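Local coordinates for protein phosphonomutase (Burkholderia cenocepacia J2315, PDB 4MG4) that belongs to the phosphonomutase family and folds as a closed parallel eight-stranded beta/alpha barrel of the TIM-barrel type, with two chains in its assembly, at residues A16-L21 with P88-L93; M69-M74 with S95-R100; D123-P126 with L131-V134; A139-A144 with R185-A190; F156-T161 with V236-H241. All coordinates share one frame; numbering follows the deposited sequence.

Contacts 1 and 5 lie in the core and touch each other: F18 of helix 11-20 packs on R238, so the end of the barrel where the strands begin is filled jointly by the helix and by side chains from strands 89-92, 156-160 and 238-240. Contacts 2, 3 and 4 are partly buried. Contact 2 sets the start of helix 71-84 against the loop after strand 89-92, and contact 3 folds the loop after strand 118-122 on itself; in both, arginine chains pack on aromatic rings. Contact 4 joins two outer helices through I141, the Y187 ring and alanines, and shares strand 156-160 with contact 5. Chemistry follows place: apolar plugging in contact 1, amide-guanidinium stacking in contact 5.

Contact 1: A16-L21 with P88-L93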
# COMPACT_ATOMS: atom_id res chain seq x y z
N ALA A 16 15.26 17.95 -14.90
CA ALA A 16 15.02 19.27 -15.50
C ALA A 16 13.52 19.61 -15.52
O ALA A 16 13.14 20.75 -15.21
CB ALA A 16 15.61 19.35 -16.92
N ILE A 17 12.68 18.63 -15.87
CA ILE A 17 11.23 18.81 -15.90
C ILE A 17 10.76 19.18 -14.49
O ILE A 17 10.07 20.16 -14.27
CB ILE A 17 10.50 17.56 -16.41
CG1 ILE A 17 10.79 17.34 -17.91
CG2 ILE A 17 9.00 17.62 -16.14
CD1 ILE A 17 10.32 16.00 -18.49
N PHE A 18 11.16 18.38 -13.51
CA PHE A 18 10.78 18.63 -12.11
C PHE A 18 11.17 20.04 -11.64
O PHE A 18 10.36 20.79 -11.10
CB PHE A 18 11.37 17.56 -11.21
CG PHE A 18 10.89 17.61 -9.78
CD1 PHE A 18 9.58 17.23 -9.45
CD2 PHE A 18 11.71 18.02 -8.78
CE1 PHE A 18 9.16 17.23 -8.14
CE2 PHE A 18 11.30 18.01 -7.45
CZ PHE A 18 10.00 17.62 -7.13
N ARG A 19 12.41 20.42 -11.89
CA ARG A 19 12.88 21.77 -11.52
C ARG A 19 12.01 22.87 -12.16
O ARG A 19 11.63 23.86 -11.50
CB ARG A 19 14.34 21.90 -11.96
CG ARG A 19 14.97 23.21 -11.51
CD ARG A 19 16.42 23.33 -11.95
NE ARG A 19 17.19 22.27 -11.35
CZ ARG A 19 17.64 22.26 -10.10
NH1 ARG A 19 17.45 23.25 -9.28
NH2 ARG A 19 18.30 21.18 -9.64
N SER A 20 11.72 22.71 -13.46
CA SER A 20 10.94 23.69 -14.25
C SER A 20 9.51 23.90 -13.76
O SER A 20 8.88 24.93 -14.03
CB SER A 20 10.96 23.31 -15.72
OG SER A 20 9.99 22.32 -16.04
N LEU A 21 9.00 22.92 -13.04
CA LEU A 21 7.64 23.00 -12.51
C LEU A 21 7.51 23.83 -11.24
O LEU A 21 6.38 24.13 -10.81
CB LEU A 21 7.08 21.57 -12.28
CG LEU A 21 6.79 20.77 -13.58
CD1 LEU A 21 6.59 19.32 -13.21
CD2 LEU A 21 5.59 21.42 -14.27
N PRO A 88 8.82 12.21 -13.22
CA PRO A 88 9.84 12.51 -12.22
C PRO A 88 9.34 12.21 -10.81
O PRO A 88 8.20 12.55 -10.49
CB PRO A 88 10.06 14.03 -12.37
CG PRO A 88 9.37 14.41 -13.63
CD PRO A 88 8.28 13.43 -13.82
N VAL A 89 10.23 11.62 -9.99
CA VAL A 89 9.87 11.21 -8.63
C VAL A 89 10.83 11.89 -7.67
O VAL A 89 12.07 11.75 -7.82
CB VAL A 89 9.97 9.67 -8.42
CG1 VAL A 89 9.71 9.30 -6.96
CG2 VAL A 89 9.00 8.98 -9.35
N THR A 90 10.27 12.54 -6.64
CA THR A 90 11.05 13.10 -5.54
C THR A 90 10.79 12.28 -4.29
O THR A 90 9.64 11.79 -4.10
CB THR A 90 10.74 14.59 -5.34
OG1 THR A 90 11.64 15.14 -4.36
CG2 THR A 90 9.29 14.85 -5.03
N VAL A 91 11.81 12.16 -3.44
CA VAL A 91 11.72 11.29 -2.27
C VAL A 91 11.88 12.05 -0.98
O VAL A 91 12.83 12.81 -0.80
CB VAL A 91 12.71 10.11 -2.38
CG1 VAL A 91 14.16 10.57 -2.43
CG2 VAL A 91 12.59 9.21 -1.16
N ASP A 92 11.01 11.77 -0.02
CA ASP A 92 11.14 12.29 1.33
C ASP A 92 12.19 11.50 2.08
O ASP A 92 11.99 10.32 2.40
CB ASP A 92 9.80 12.24 2.05
CG ASP A 92 9.83 12.81 3.46
OD1 ASP A 92 10.85 13.31 3.93
OD2 ASP A 92 8.70 12.77 4.07
N LEU A 93 13.33 12.12 2.33
CA LEU A 93 14.42 11.47 3.10
C LEU A 93 14.47 11.86 4.57
O LEU A 93 15.47 11.59 5.26
CB LEU A 93 15.75 11.77 2.45
CG LEU A 93 15.83 11.24 1.02
CD1 LEU A 93 17.13 11.67 0.39
CD2 LEU A 93 15.68 9.72 0.93
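The ring of F18 meets T90 with its far end: F18 CZ lies 3.5 Å from T90 CG2, and T90 CB follows just behind, so that the threonine comes up obliquely to the ring. The pyrrolidine ring of P88 lies at the base of the phenylalanine, where P88 CB is 3.9 Å from F18 CB, and P88 CG meets I17 CG2 at 4.1 Å. One side chain thus spans two residues of the 88-93 segment, its root on P88 and its tip on T90. With CG of F18 anti to the backbone N (chi1 -172°), the ring is carried off the helix toward the barrel and stands roughly perpendicular to the T90 side chain. In T90 it is OG1 that lies anti to the backbone N (chi1 -173°); CG2, between N and the carbonyl carbon, meets F18 CZ. The contact is largely apolar, and three of its four residues are buried; I17 alone is exposed. H22 adds an edge-to-face ring contact to F18. Helix 11-20 here closes the end of the barrel at which the strands begin, as P88 immediately precedes strand 89-92. T90 packs inward beside L30 of strand 28-33, F18 also rests on L28 and I117, and V89 and V91 face outward to helix 71-84.

Contact 2: M69-M74 with S95-R100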
# COMPACT_ATOMS: atom_id res chain seq x y z
N MET A 69 11.79 3.13 9.75
CA MET A 69 11.94 2.18 8.62
C MET A 69 13.40 2.20 8.18
O MET A 69 13.96 3.25 8.03
CB MET A 69 11.03 2.61 7.45
CG MET A 69 10.97 1.64 6.29
SD MET A 69 9.62 2.08 5.16
CE MET A 69 9.94 0.93 3.86
N PRO A 70 14.03 1.03 8.01
CA PRO A 70 15.42 1.05 7.54
C PRO A 70 15.55 1.72 6.17
O PRO A 70 14.67 1.58 5.32
CB PRO A 70 15.78 -0.43 7.43
CG PRO A 70 14.89 -1.10 8.38
CD PRO A 70 13.59 -0.34 8.34
N ARG A 71 16.66 2.44 6.00
CA ARG A 71 16.90 3.15 4.75
C ARG A 71 16.79 2.22 3.54
O ARG A 71 16.24 2.59 2.53
CB ARG A 71 18.27 3.77 4.77
CG ARG A 71 18.51 4.68 3.59
CD ARG A 71 19.86 5.39 3.62
NE ARG A 71 20.95 4.46 3.36
CZ ARG A 71 22.22 4.73 3.54
NH1 ARG A 71 23.13 3.78 3.26
NH2 ARG A 71 22.63 5.91 3.95
N ALA A 72 17.35 1.02 3.64
CA ALA A 72 17.36 0.09 2.49
C ALA A 72 15.96 -0.31 2.04
O ALA A 72 15.67 -0.42 0.87
CB ALA A 72 18.21 -1.13 2.84
N LEU A 73 15.08 -0.50 3.01
CA LEU A 73 13.68 -0.78 2.75
C LEU A 73 13.02 0.44 2.09
O LEU A 73 12.30 0.23 1.09
CB LEU A 73 12.95 -1.25 4.01
CG LEU A 73 11.61 -1.97 3.88
CD1 LEU A 73 11.54 -2.97 2.74
CD2 LEU A 73 11.36 -2.67 5.22
N MET A 74 13.27 1.67 2.55
CA MET A 74 12.77 2.89 1.86
C MET A 74 13.28 2.93 0.44
O MET A 74 12.50 3.25 -0.47
CB MET A 74 13.11 4.23 2.55
CG MET A 74 12.70 5.49 1.66
SD MET A 74 10.89 5.63 2.01
CE MET A 74 10.81 6.09 3.73
N SER A 95 15.30 13.45 7.89
CA SER A 95 16.52 14.21 8.25
C SER A 95 17.76 13.74 7.49
O SER A 95 18.82 14.32 7.67
CB SER A 95 16.75 14.14 9.79
OG SER A 95 17.15 12.86 10.13
N GLY A 96 17.64 12.71 6.63
CA GLY A 96 18.69 12.28 5.78
C GLY A 96 19.34 10.95 6.13
O GLY A 96 20.31 10.61 5.51
N TYR A 97 18.78 10.22 7.10
CA TYR A 97 19.28 8.88 7.47
C TYR A 97 20.78 8.88 7.64
O TYR A 97 21.52 8.12 6.97
CB TYR A 97 18.90 7.83 6.41
CG TYR A 97 17.47 7.47 6.31
CD1 TYR A 97 16.60 8.25 5.55
CD2 TYR A 97 16.96 6.32 6.96
CE1 TYR A 97 15.29 7.92 5.41
CE2 TYR A 97 15.61 5.98 6.83
CZ TYR A 97 14.80 6.81 6.05
OH TYR A 97 13.46 6.59 5.82
N GLY A 98 21.30 9.76 8.47
CA GLY A 98 22.74 9.84 8.65
C GLY A 98 23.14 10.65 9.87
O GLY A 98 22.58 11.68 10.15
N GLU A 99 24.12 10.15 10.64
CA GLU A 99 24.57 10.90 11.80
C GLU A 99 25.31 12.19 11.44
O GLU A 99 25.04 13.26 12.02
CB GLU A 99 25.49 10.00 12.70
CG GLU A 99 25.79 10.62 14.07
CD GLU A 99 26.76 9.80 14.91
OE1 GLU A 99 26.80 8.57 14.73
OE2 GLU A 99 27.52 10.40 15.72
N ARG A 100 26.23 12.08 10.50
CA ARG A 100 27.13 13.16 10.10
C ARG A 100 26.79 13.57 8.61
O ARG A 100 26.11 12.82 7.91
CB ARG A 100 28.60 12.71 10.20
O HOH W 1 24.48 6.95 5.53
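R71 and Y97 run antiparallel alongside each other, the aliphatic part of the arginine lying across one face of the tyrosine ring. R71 CG sits 4.3 Å from the Y97 ring centroid in a CH-pi contact, 23° off the normal and displaced toward the rim, while R71 CB approaches Y97 CD2 at 3.6 Å. A bend at chi3 (71°) then turns the guanidinium away from the ring, leaving the two planes 53° apart. The guanidinium is directed to helix 101-113, where NH1 forms a salt bridge with E106 and NH2 a hydrogen bond with T107; a water joins R71 NH2 to Y97 O through two weak bonds. Y97 belongs to the loop that follows strand 89-92, on the side of the barrel where the strands end, which in TIM barrels is the side that carries the active site. The loop reaches R71 through two successive residues with positive phi, G96 and Y97, and R140 NH2 bonds to the carbonyl oxygens of S95 and G98. At the ring's edge, in its plane, M69 O comes to 3.4 Å from Y97 CE2. M74 lies crosswise to Y97; bent at chi2 and chi3, it brings M74 CE to 3.4 Å from Y97 OH. In the first turn of the helix, L73 packs on R80 of the second subunit.

Contact 3: D123-P126 with L131-V134; sequences DSFP and LRDV
The loop joining strand 118-122 to helix 134-150, at the C-terminal end of the barrel, doubles back on itself here, and its two arms meet in a single beta bridge between S124 and L131. The backbone bond is R132 N to D123 O, 2.9 Å long, with an N-H...O angle of 161° and the donor in the carbonyl plane. R132 is the main side chain of the contact. It extends straight from CG to NE along one face of F125, and R132 CG lies over the centre of the phenylalanine ring, 3.8 Å from the F125 centroid and 12° off the normal, a close CH-pi contact. Farther out, F125 CE1 is 3.5 Å from R132 NH1 over one face of the guanidinium, whose plane is turned 40° from the ring. NE makes a weak, bent bond to S124 O, and R132 NH2 comes close to P126 CD at 3.6 Å. Next to R132 on the same arm, L131 runs beside D123 in the same direction, with L131 CD2 3.5 Å from D123 OD1. That carboxylate is fixed by hydrogen bonds that Y187 OH and T161 OG1 make with OD2 and D162 N with OD1. D133 caps helix 134-150 through OD2, which accepts from E136 N. The guanidinium of R132 pairs with E136 in a salt bridge, which probably offsets the cost of burying it and of having R140 close by. With its aliphatic part on F125 and its polar end on E136, R132 ties the loop to the start of the helix that follows.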
# COMPACT_ATOMS: atom_id res chain seq x y z
N ASP A 123 15.41 19.63 8.78
CA ASP A 123 16.41 20.19 9.68
C ASP A 123 16.17 19.88 11.17
O ASP A 123 16.65 20.60 12.02
CB ASP A 123 16.55 21.69 9.42
CG ASP A 123 15.34 22.52 9.78
OD1 ASP A 123 14.28 21.96 10.17
OD2 ASP A 123 15.45 23.75 9.61
N SER A 124 15.47 18.80 11.46
CA SER A 124 15.19 18.42 12.82
C SER A 124 15.92 17.12 13.15
O SER A 124 16.31 16.33 12.28
CB SER A 124 13.69 18.28 13.04
OG SER A 124 13.19 17.28 12.18
N PHE A 125 16.17 16.98 14.45
CA PHE A 125 16.72 15.72 14.99
C PHE A 125 15.62 14.69 15.12
O PHE A 125 14.56 14.96 15.69
CB PHE A 125 17.32 15.92 16.38
CG PHE A 125 18.58 16.68 16.41
CD1 PHE A 125 19.78 16.06 16.05
CD2 PHE A 125 18.61 17.98 16.88
CE1 PHE A 125 20.95 16.79 16.09
CE2 PHE A 125 19.79 18.70 16.93
CZ PHE A 125 20.96 18.10 16.53
N PRO A 126 15.85 13.49 14.58
CA PRO A 126 14.86 12.46 14.85
C PRO A 126 14.84 12.05 16.34
O PRO A 126 13.78 11.65 16.81
CB PRO A 126 15.26 11.32 13.91
CG PRO A 126 16.68 11.57 13.55
CD PRO A 126 16.91 13.04 13.67
N LEU A 131 15.02 21.40 16.51
CA LEU A 131 15.79 21.88 15.37
C LEU A 131 17.27 21.71 15.55
O LEU A 131 17.83 22.02 16.61
CB LEU A 131 15.54 23.35 15.13
CG LEU A 131 14.12 23.76 14.81
CD1 LEU A 131 14.01 25.26 14.75
CD2 LEU A 131 13.77 23.12 13.48
N ARG A 132 17.94 21.28 14.49
CA ARG A 132 19.40 21.40 14.41
C ARG A 132 19.84 22.88 14.32
O ARG A 132 19.11 23.75 13.75
CB ARG A 132 19.94 20.65 13.19
CG ARG A 132 19.64 19.19 13.13
CD ARG A 132 20.18 18.52 11.89
NE ARG A 132 19.62 17.21 11.83
CZ ARG A 132 20.21 16.09 12.24
NH1 ARG A 132 21.44 16.10 12.69
NH2 ARG A 132 19.56 14.98 12.19
N ASP A 133 21.01 23.20 14.89
CA ASP A 133 21.67 24.48 14.64
C ASP A 133 21.68 24.74 13.13
O ASP A 133 21.89 23.81 12.33
CB ASP A 133 23.11 24.42 15.10
CG ASP A 133 23.89 25.65 14.74
OD1 ASP A 133 23.87 26.60 15.53
OD2 ASP A 133 24.56 25.67 13.67
N VAL A 134 21.44 26.00 12.78
CA VAL A 134 21.37 26.44 11.36
C VAL A 134 22.55 25.93 10.55
O VAL A 134 22.39 25.41 9.43
CB VAL A 134 21.22 27.97 11.22
CG1 VAL A 134 22.33 28.74 11.90
CG2 VAL A 134 21.12 28.37 9.77

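Contact 4: A139-A144 with R185-A190; sequences ARIAAA and RAYAAA
I141 and A190 bury the most surface, with Y187 next. I141 reaches from its helix to both of the others: I141 CD1 lies over one face of the Y187 ring, 3.4 Å from Y187 CG and 3.8 Å from the centroid, 29° off the normal, a CH-pi contact close to the ring's inner end. Its CG1 branch stands anti to the carbonyl carbon, beside the backbone N, and chi2 of 158° stretches the chain so that CD1 gets over the ring, with the isoleucine set square to the tyrosine. The CG2 branch turns to A190, with I141 CG2 3.9 Å from A190 CB, and also comes near the carbonyl oxygen of Y187. A190, a small residue pointing toward helix 134-150, lets the backbones come close: the CA atoms of A142 and A190 are 4.7 Å apart, and A142 CA makes a CA-H...O contact with A190 O at 3.3 Å. A142 CB and A190 CB lie 4.1 Å apart. The side-chain packing is mainly apolar, and the small alanines permit the close approach of A142 and A190. The segments' axes approach to 8.5 Å and run in the same direction, 24° apart. Helix 134-150 and helix 174-190 are consecutive around the outside of the barrel, separated in the chain by strand 156-160, on which both rest: I141 and Y187 each touch A159. Helix 134-150 also leans on helix 101-113, with A144 against I108 and R140 against V104.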
# COMPACT_ATOMS: atom_id res chain seq x y z
N ALA A 139 25.20 22.20 6.78
CA ALA A 139 26.26 21.30 6.42
C ALA A 139 25.75 19.97 5.81
O ALA A 139 26.41 19.41 4.91
CB ALA A 139 27.16 21.02 7.63
N ARG A 140 24.60 19.52 6.32
CA ARG A 140 23.95 18.29 5.78
C ARG A 140 23.44 18.60 4.35
O ARG A 140 23.64 17.80 3.43
CB ARG A 140 22.89 17.82 6.74
CG ARG A 140 23.43 17.48 8.12
CD ARG A 140 22.39 17.37 9.20
NE ARG A 140 21.58 16.19 9.06
CZ ARG A 140 21.91 14.97 9.49
NH1 ARG A 140 23.09 14.74 10.07
NH2 ARG A 140 21.04 13.97 9.32
N ILE A 141 22.88 19.79 4.14
CA ILE A 141 22.44 20.19 2.79
C ILE A 141 23.63 20.26 1.84
O ILE A 141 23.61 19.82 0.71
CB ILE A 141 21.69 21.53 2.83
CG1 ILE A 141 20.32 21.31 3.50
CG2 ILE A 141 21.52 22.11 1.44
CD1 ILE A 141 19.75 22.55 4.05
N ALA A 142 24.72 20.83 2.32
CA ALA A 142 25.91 20.96 1.47
C ALA A 142 26.47 19.63 1.08
O ALA A 142 26.86 19.44 -0.08
CB ALA A 142 26.96 21.82 2.17
N ALA A 143 26.50 18.69 2.01
CA ALA A 143 26.97 17.32 1.69
C ALA A 143 26.06 16.64 0.63
O ALA A 143 26.53 15.95 -0.28
CB ALA A 143 27.04 16.50 2.97
N ALA A 144 24.76 16.85 0.77
CA ALA A 144 23.77 16.36 -0.19
C ALA A 144 24.02 16.98 -1.59
O ALA A 144 23.94 16.30 -2.61
CB ALA A 144 22.34 16.67 0.31
N ARG A 185 18.16 31.40 3.97
CA ARG A 185 19.38 31.96 3.38
C ARG A 185 20.59 31.04 3.56
O ARG A 185 21.40 30.87 2.63
CB ARG A 185 19.65 33.36 3.93
CG ARG A 185 18.65 34.42 3.48
CD ARG A 185 19.07 35.83 3.88
NE ARG A 185 19.10 36.03 5.31
CZ ARG A 185 18.08 36.38 6.08
NH1 ARG A 185 16.89 36.65 5.57
NH2 ARG A 185 18.26 36.52 7.39
N ALA A 186 20.74 30.46 4.73
CA ALA A 186 21.84 29.54 4.99
C ALA A 186 21.71 28.29 4.11
O ALA A 186 22.68 27.79 3.56
CB ALA A 186 21.90 29.14 6.46
N TYR A 187 20.48 27.77 4.03
CA TYR A 187 20.25 26.57 3.25
C TYR A 187 20.43 26.79 1.74
O TYR A 187 21.03 25.95 1.07
CB TYR A 187 18.84 25.99 3.53
CG TYR A 187 18.59 25.62 4.97
CD1 TYR A 187 19.59 25.61 5.92
CD2 TYR A 187 17.32 25.23 5.39
CE1 TYR A 187 19.32 25.30 7.26
CE2 TYR A 187 17.05 24.92 6.69
CZ TYR A 187 18.05 24.93 7.65
OH TYR A 187 17.75 24.63 8.98
N ALA A 188 19.99 27.93 1.23
CA ALA A 188 20.28 28.30 -0.14
C ALA A 188 21.78 28.40 -0.43
O ALA A 188 22.26 27.89 -1.40
CB ALA A 188 19.62 29.61 -0.46
N ALA A 189 22.50 29.04 0.48
CA ALA A 189 23.93 29.19 0.29
C ALA A 189 24.63 27.84 0.26
O ALA A 189 25.61 27.67 -0.45
CB ALA A 189 24.52 30.11 1.33
N ALA A 190 24.15 26.88 1.03
CA ALA A 190 24.68 25.52 1.10
C ALA A 190 24.30 24.64 -0.09
O ALA A 190 24.86 23.55 -0.25
CB ALA A 190 24.19 24.84 2.38

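Contact 5: F156-T161 with V236-H241; sequences FINART and VARISH
Extended torsions set N158 and R238 face to face: the arginine chain runs straight from CG to NE, chi1 176°, and N158 CG stands anti to its own N, chi1 -165°, so each group leaves its strand toward the other. The amide lies stacked on the guanidinium, the planes 23° apart, with N158 ND2 over the centre of one face at 3.3 Å from R238 CZ. N158 ND2 is also 3.4 Å from R238 NH2, but both are donors, so this is stacking without a bond. The amide's hydrogens go instead to N218 OD1 and N120 OD1, which holds the group flat against R238. At the guanidinium edge, F156 CE1 nears R238 NH1 at 3.7 Å. R238 NH1 donates to H22 NE2 and, at 3.0 Å, to the oxygen of a water in the guanidinium plane that weakly bonds F156 O. NH1 thus has two acceptors, H22 NE2 and the water. Strands 156-160 and 238-240 are not neighbours in the barrel; strands 194-196 and 217-220 stand between them, and the nearest CA atoms, N158 CA and R238 CA, are 10.2 Å apart. The side chains bridge the lumen, with F196 touching N158 and S240, and H22 stacking on F156.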
# COMPACT_ATOMS: atom_id res chain seq x y z
N PHE A 156 16.92 18.04 -7.32
CA PHE A 156 16.29 19.14 -6.59
C PHE A 156 16.26 18.82 -5.08
O PHE A 156 15.50 17.93 -4.60
CB PHE A 156 14.90 19.38 -7.16
CG PHE A 156 14.26 20.67 -6.74
CD1 PHE A 156 13.71 20.81 -5.45
CD2 PHE A 156 14.17 21.71 -7.61
CE1 PHE A 156 13.12 22.01 -5.05
CE2 PHE A 156 13.58 22.92 -7.20
CZ PHE A 156 13.08 23.07 -5.93
N ILE A 157 17.02 19.59 -4.31
CA ILE A 157 17.04 19.48 -2.84
C ILE A 157 16.06 20.48 -2.27
O ILE A 157 16.29 21.68 -2.32
CB ILE A 157 18.47 19.69 -2.24
CG1 ILE A 157 19.42 18.60 -2.80
CG2 ILE A 157 18.43 19.62 -0.73
CD1 ILE A 157 20.88 18.86 -2.44
N ASN A 158 14.95 19.96 -1.78
CA ASN A 158 13.90 20.78 -1.16
C ASN A 158 14.20 20.73 0.34
O ASN A 158 13.99 19.73 0.98
CB ASN A 158 12.53 20.20 -1.48
CG ASN A 158 11.38 21.15 -1.20
OD1 ASN A 158 11.49 22.36 -1.38
ND2 ASN A 158 10.23 20.57 -0.87
N ALA A 159 14.72 21.83 0.91
CA ALA A 159 15.13 21.90 2.31
C ALA A 159 13.93 22.24 3.15
O ALA A 159 13.34 23.32 3.00
CB ALA A 159 16.24 22.96 2.54
N ARG A 160 13.51 21.29 3.98
CA ARG A 160 12.40 21.46 4.88
C ARG A 160 12.90 22.04 6.19
O ARG A 160 13.88 21.57 6.76
CB ARG A 160 11.81 20.09 5.17
CG ARG A 160 10.73 20.16 6.21
CD ARG A 160 9.97 18.85 6.36
NE ARG A 160 9.19 18.86 7.57
CZ ARG A 160 8.11 18.08 7.80
NH1 ARG A 160 7.66 17.26 6.86
NH2 ARG A 160 7.46 18.18 8.97
N THR A 161 12.26 23.10 6.62
CA THR A 161 12.54 23.67 7.94
C THR A 161 11.34 23.50 8.83
O THR A 161 10.20 23.71 8.38
CB THR A 161 13.01 25.15 7.92
OG1 THR A 161 13.35 25.52 9.26
CG2 THR A 161 12.00 26.11 7.37
N VAL A 236 3.40 31.20 -3.91
CA VAL A 236 3.96 29.87 -3.62
C VAL A 236 4.29 29.15 -4.93
O VAL A 236 3.61 29.37 -5.91
CB VAL A 236 2.93 29.12 -2.79
CG1 VAL A 236 3.12 27.67 -2.70
CG2 VAL A 236 2.83 29.78 -1.40
N ALA A 237 5.37 28.38 -4.91
CA ALA A 237 5.83 27.62 -6.05
C ALA A 237 5.52 26.12 -6.03
O ALA A 237 5.61 25.43 -7.06
CB ALA A 237 7.34 27.84 -6.19
N ARG A 238 5.18 25.60 -4.86
CA ARG A 238 4.99 24.17 -4.70
C ARG A 238 4.02 23.92 -3.53
O ARG A 238 4.13 24.57 -2.47
CB ARG A 238 6.34 23.53 -4.45
CG ARG A 238 6.32 22.02 -4.15
CD ARG A 238 7.76 21.49 -4.21
NE ARG A 238 7.91 20.15 -3.67
CZ ARG A 238 9.05 19.45 -3.75
NH1 ARG A 238 10.11 19.92 -4.40
NH2 ARG A 238 9.12 18.27 -3.11
N ILE A 239 3.10 22.98 -3.71
CA ILE A 239 2.09 22.67 -2.71
C ILE A 239 2.11 21.16 -2.40
O ILE A 239 2.06 20.34 -3.32
CB ILE A 239 0.69 23.10 -3.18
CG1 ILE A 239 0.64 24.62 -3.27
CG2 ILE A 239 -0.36 22.56 -2.23
CD1 ILE A 239 -0.57 25.17 -3.95
N SER A 240 2.21 20.84 -1.12
CA SER A 240 2.24 19.51 -0.53
C SER A 240 1.01 19.24 0.26
O SER A 240 0.32 20.18 0.70
CB SER A 240 3.46 19.46 0.52
OG SER A 240 4.55 19.58 -0.17
N HIS A 241 0.70 17.95 0.41
CA HIS A 241 -0.49 17.53 1.17
C HIS A 241 -0.20 16.51 2.29
O HIS A 241 -1.15 15.99 2.96
CB HIS A 241 -1.55 16.97 0.18
CG HIS A 241 -1.99 17.95 -0.86
ND1 HIS A 241 -1.39 18.06 -2.10
CD2 HIS A 241 -2.95 18.91 -0.83
CE1 HIS A 241 -1.98 19.03 -2.79
NE2 HIS A 241 -2.94 19.55 -2.05
O HOH W 2 12.15 17.79 -4.00